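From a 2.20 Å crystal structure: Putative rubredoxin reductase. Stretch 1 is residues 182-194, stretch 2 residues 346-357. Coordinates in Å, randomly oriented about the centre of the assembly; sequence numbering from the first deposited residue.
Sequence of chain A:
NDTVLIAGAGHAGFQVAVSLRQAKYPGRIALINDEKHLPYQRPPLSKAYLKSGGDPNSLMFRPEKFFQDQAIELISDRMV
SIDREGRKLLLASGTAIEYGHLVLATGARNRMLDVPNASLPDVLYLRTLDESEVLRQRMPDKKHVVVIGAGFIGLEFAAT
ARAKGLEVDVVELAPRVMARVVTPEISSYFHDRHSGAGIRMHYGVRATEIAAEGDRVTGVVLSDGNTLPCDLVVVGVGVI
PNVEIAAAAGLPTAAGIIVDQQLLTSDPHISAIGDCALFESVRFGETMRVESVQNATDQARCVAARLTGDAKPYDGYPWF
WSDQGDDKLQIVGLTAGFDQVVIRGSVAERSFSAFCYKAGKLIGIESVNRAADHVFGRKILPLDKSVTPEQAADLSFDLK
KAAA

Stretch 1 182-194: VTPEISSYFHDRH
Stretch 2, residues 346-357: SVAERSFSAFCY

This is a small, mainly apolar helix-on-strand contact, burying 421 Å² over both sides, with no direct hydrogen bond between the stretches and an arginine pair bridged weakly by water at one end. Helix 184-194 runs nearly antiparallel to strand 351-357, at 154° between N-to-C directions and 9.2 Å at closest approach. The helix keeps regular i to i+4 bonds, such as Tyr189 N to Glu185 O at 3.3 Å. Ahead of the strand, a type I turn from Val347 to Arg350 is closed by Arg350 N to Val347 O at 2.9 Å, and Arg350 itself takes phi/psi 62/32. The register is set by the CA atoms of Tyr189 and Val347, 7.3 Å apart.

Tyr189 is the hub. Its t rotamer, with chi2 75°, offers one ring face to the edge of Phe352 (p, chi2 87°): centroids lie 5.4 Å apart, planes at 72°, and Tyr189 CD1 meets Phe352 CE2 at 3.7 Å. The turn packs along the Tyr189 edge, with Val347 CG1 3.8 Å from Tyr189 CD1 and Arg350 CG 3.5 Å from Tyr189 OH. The hydroxyl is satisfied elsewhere in the structure, so the tyrosine can be buried.

One helical turn earlier, Ile186 (m, m) extends CD1 to 4.0 Å from Phe352 CE1 and 4.3 Å from Ala354 CB; the methyl of Ala354, whose CA-to-CB bond points toward the helix, completes this apolar contact. At the N-cap, Thr183 (p) brings CG2 to 3.9 Å from Cys356 SG (m).

At the other end, Arg193 (m, m, m) places NH1 3.3 Å from Arg350 NE, over a face of the Arg193 guanidinium. Both are donors of like charge, so no hydrogen bond joins them; water 1 accepts weakly from Arg193 NH1 at 2.9 Å and Arg350 NH2 at 3.4 Å.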

# COMPACT_ATOMS: atom_id res chain seq x y z
N VAL A 182 0.06 5.28 -12.30
CA VAL A 182 -0.92 5.15 -13.39
C VAL A 182 -0.48 5.92 -14.63
O VAL A 182 0.39 6.80 -14.55
CB VAL A 182 -2.33 5.68 -12.97
CG1 VAL A 182 -2.78 5.01 -11.69
CG2 VAL A 182 -2.30 7.20 -12.80
N THR A 183 -1.09 5.60 -15.78
CA THR A 183 -0.75 6.28 -17.03
C THR A 183 -1.55 7.60 -17.12
O THR A 183 -2.57 7.77 -16.44
CB THR A 183 -1.03 5.38 -18.27
OG1 THR A 183 -2.41 5.00 -18.31
CG2 THR A 183 -0.16 4.13 -18.21
N PRO A 184 -1.10 8.54 -17.96
CA PRO A 184 -1.75 9.85 -18.14
C PRO A 184 -3.28 9.90 -18.28
O PRO A 184 -3.91 10.81 -17.73
CB PRO A 184 -1.04 10.42 -19.38
CG PRO A 184 0.33 9.84 -19.25
CD PRO A 184 0.03 8.40 -18.89
N GLU A 185 -3.87 8.96 -19.00
CA GLU A 185 -5.32 8.97 -19.17
C GLU A 185 -6.05 8.82 -17.83
O GLU A 185 -7.15 9.35 -17.66
CB GLU A 185 -5.78 7.87 -20.13
CG GLU A 185 -5.05 7.85 -21.47
CD GLU A 185 -3.60 7.35 -21.35
OE1 GLU A 185 -3.32 6.46 -20.50
OE2 GLU A 185 -2.73 7.83 -22.13
N ILE A 186 -5.46 8.10 -16.89
CA ILE A 186 -6.07 7.93 -15.58
C ILE A 186 -5.91 9.21 -14.76
O ILE A 186 -6.86 9.67 -14.12
CB ILE A 186 -5.46 6.73 -14.81
CG1 ILE A 186 -5.69 5.44 -15.61
CG2 ILE A 186 -6.09 6.61 -13.44
CD1 ILE A 186 -7.15 5.15 -15.94
N SER A 187 -4.71 9.79 -14.79
CA SER A 187 -4.46 11.02 -14.05
C SER A 187 -5.43 12.10 -14.52
O SER A 187 -6.07 12.76 -13.71
CB SER A 187 -3.03 11.51 -14.28
OG SER A 187 -2.09 10.53 -13.91
N SER A 188 -5.52 12.25 -15.83
CA SER A 188 -6.41 13.25 -16.42
C SER A 188 -7.84 13.10 -15.90
O SER A 188 -8.43 14.07 -15.42
CB SER A 188 -6.38 13.11 -17.95
OG SER A 188 -7.25 14.05 -18.56
N TYR A 189 -8.39 11.89 -15.99
CA TYR A 189 -9.76 11.64 -15.53
C TYR A 189 -9.96 12.08 -14.08
O TYR A 189 -10.90 12.80 -13.75
CB TYR A 189 -10.11 10.15 -15.63
CG TYR A 189 -11.46 9.80 -15.02
CD1 TYR A 189 -12.65 10.12 -15.69
CD2 TYR A 189 -11.54 9.22 -13.76
CE1 TYR A 189 -13.90 9.87 -15.10
CE2 TYR A 189 -12.79 8.96 -13.16
CZ TYR A 189 -13.96 9.30 -13.84
OH TYR A 189 -15.19 9.05 -13.25
N PHE A 190 -9.06 11.64 -13.21
CA PHE A 190 -9.18 11.99 -11.80
C PHE A 190 -8.89 13.45 -11.52
O PHE A 190 -9.39 14.00 -10.53
CB PHE A 190 -8.29 11.06 -10.97
CG PHE A 190 -8.89 9.72 -10.75
CD1 PHE A 190 -8.44 8.61 -11.45
CD2 PHE A 190 -9.97 9.57 -9.87
CE1 PHE A 190 -9.07 7.37 -11.30
CE2 PHE A 190 -10.60 8.33 -9.71
CZ PHE A 190 -10.15 7.23 -10.42
N HIS A 191 -8.10 14.08 -12.38
CA HIS A 191 -7.83 15.49 -12.19
C HIS A 191 -9.14 16.23 -12.43
O HIS A 191 -9.48 17.16 -11.70
CB HIS A 191 -6.77 15.99 -13.17
CG HIS A 191 -6.70 17.49 -13.26
ND1 HIS A 191 -7.61 18.23 -13.97
CD2 HIS A 191 -5.87 18.38 -12.66
CE1 HIS A 191 -7.35 19.52 -13.81
NE2 HIS A 191 -6.30 19.63 -13.02
N ASP A 192 -9.87 15.81 -13.46
CA ASP A 192 -11.15 16.44 -13.79
C ASP A 192 -12.17 16.22 -12.67
O ASP A 192 -12.79 17.17 -12.19
CB ASP A 192 -11.71 15.87 -15.11
CG ASP A 192 -10.92 16.32 -16.34
OD1 ASP A 192 -10.17 17.32 -16.26
OD2 ASP A 192 -11.06 15.68 -17.40
N ARG A 193 -12.34 14.97 -12.26
CA ARG A 193 -13.29 14.63 -11.21
C ARG A 193 -13.05 15.42 -9.93
O ARG A 193 -13.98 16.00 -9.37
CB ARG A 193 -13.22 13.13 -10.91
CG ARG A 193 -13.64 12.28 -12.09
CD ARG A 193 -15.13 12.44 -12.36
NE ARG A 193 -15.93 11.74 -11.36
CZ ARG A 193 -17.16 12.10 -10.99
NH1 ARG A 193 -17.74 13.16 -11.54
NH2 ARG A 193 -17.81 11.39 -10.08
N HIS A 194 -11.80 15.43 -9.46
CA HIS A 194 -11.47 16.15 -8.24
C HIS A 194 -11.63 17.65 -8.39
O HIS A 194 -12.18 18.32 -7.51
CB HIS A 194 -10.04 15.81 -7.80
CG HIS A 194 -9.91 14.42 -7.25
ND1 HIS A 194 -10.77 13.93 -6.30
CD2 HIS A 194 -9.03 13.43 -7.52
CE1 HIS A 194 -10.42 12.69 -6.00
NE2 HIS A 194 -9.37 12.36 -6.73
N SER A 346 -16.10 4.60 -22.20
CA SER A 346 -16.20 6.04 -22.34
C SER A 346 -15.79 6.83 -21.11
O SER A 346 -16.30 6.59 -20.02
CB SER A 346 -17.62 6.44 -22.72
OG SER A 346 -17.80 7.84 -22.57
N VAL A 347 -14.89 7.79 -21.31
CA VAL A 347 -14.43 8.63 -20.22
C VAL A 347 -15.59 9.52 -19.78
O VAL A 347 -15.82 9.72 -18.58
CB VAL A 347 -13.26 9.53 -20.67
CG1 VAL A 347 -12.78 10.38 -19.51
CG2 VAL A 347 -12.14 8.66 -21.20
N ALA A 348 -16.34 10.02 -20.76
CA ALA A 348 -17.49 10.88 -20.49
C ALA A 348 -18.53 10.15 -19.64
O ALA A 348 -19.11 10.74 -18.73
CB ALA A 348 -18.12 11.35 -21.79
N GLU A 349 -18.75 8.88 -19.95
CA GLU A 349 -19.72 8.07 -19.22
C GLU A 349 -19.19 7.63 -17.86
O GLU A 349 -19.90 6.97 -17.10
CB GLU A 349 -20.09 6.83 -20.04
CG GLU A 349 -20.73 7.16 -21.38
CD GLU A 349 -21.95 8.03 -21.22
OE1 GLU A 349 -22.93 7.57 -20.58
OE2 GLU A 349 -21.94 9.17 -21.73
N ARG A 350 -17.95 7.99 -17.55
CA ARG A 350 -17.34 7.63 -16.28
C ARG A 350 -17.20 6.13 -16.06
O ARG A 350 -17.30 5.64 -14.93
CB ARG A 350 -18.12 8.23 -15.11
CG ARG A 350 -18.15 9.74 -15.07
CD ARG A 350 -18.66 10.19 -13.72
NE ARG A 350 -19.39 11.45 -13.81
CZ ARG A 350 -20.53 11.62 -14.47
NH1 ARG A 350 -21.09 10.60 -15.11
NH2 ARG A 350 -21.13 12.80 -14.48
N SER A 351 -17.00 5.39 -17.14
CA SER A 351 -16.80 3.96 -17.08
C SER A 351 -15.97 3.59 -18.29
O SER A 351 -16.47 3.61 -19.42
CB SER A 351 -18.12 3.20 -17.11
OG SER A 351 -17.87 1.81 -17.05
N PHE A 352 -14.71 3.28 -18.05
CA PHE A 352 -13.81 2.94 -19.14
C PHE A 352 -12.56 2.30 -18.57
O PHE A 352 -12.37 2.27 -17.35
CB PHE A 352 -13.42 4.22 -19.89
CG PHE A 352 -12.51 5.11 -19.11
CD1 PHE A 352 -11.13 4.93 -19.16
CD2 PHE A 352 -13.02 6.08 -18.26
CE1 PHE A 352 -10.28 5.71 -18.39
CE2 PHE A 352 -12.18 6.87 -17.47
CZ PHE A 352 -10.81 6.68 -17.54
N SER A 353 -11.71 1.82 -19.46
CA SER A 353 -10.46 1.19 -19.05
C SER A 353 -9.34 1.63 -19.99
O SER A 353 -9.56 1.93 -21.16
CB SER A 353 -10.59 -0.34 -19.08
OG SER A 353 -11.56 -0.79 -18.15
N ALA A 354 -8.13 1.68 -19.45
CA ALA A 354 -6.98 2.03 -20.25
C ALA A 354 -6.19 0.74 -20.41
O ALA A 354 -5.62 0.22 -19.45
CB ALA A 354 -6.15 3.08 -19.55
N PHE A 355 -6.18 0.19 -21.63
CA PHE A 355 -5.43 -1.02 -21.89
C PHE A 355 -4.02 -0.58 -22.23
O PHE A 355 -3.79 0.06 -23.26
CB PHE A 355 -6.07 -1.82 -23.04
CG PHE A 355 -7.27 -2.61 -22.64
CD1 PHE A 355 -8.35 -1.99 -22.01
CD2 PHE A 355 -7.34 -3.97 -22.89
CE1 PHE A 355 -9.47 -2.72 -21.63
CE2 PHE A 355 -8.46 -4.72 -22.51
CZ PHE A 355 -9.53 -4.08 -21.88
N CYS A 356 -3.09 -0.91 -21.36
CA CYS A 356 -1.71 -0.50 -21.57
C CYS A 356 -0.88 -1.59 -22.21
O CYS A 356 -0.89 -2.75 -21.76
CB CYS A 356 -1.10 -0.11 -20.23
SG CYS A 356 -2.17 0.99 -19.30
N TYR A 357 -0.15 -1.21 -23.25
CA TYR A 357 0.71 -2.12 -23.98
C TYR A 357 2.17 -1.69 -24.00
O TYR A 357 2.50 -0.52 -23.78
CB TYR A 357 0.26 -2.24 -25.43
CG TYR A 357 -1.11 -2.82 -25.62
CD1 TYR A 357 -2.25 -2.09 -25.30
CD2 TYR A 357 -1.27 -4.11 -26.14
CE1 TYR A 357 -3.52 -2.62 -25.50
CE2 TYR A 357 -2.53 -4.65 -26.33
CZ TYR A 357 -3.65 -3.90 -26.01
OH TYR A 357 -4.91 -4.42 -26.23
O HOH W 1 -18.34 14.72 -13.92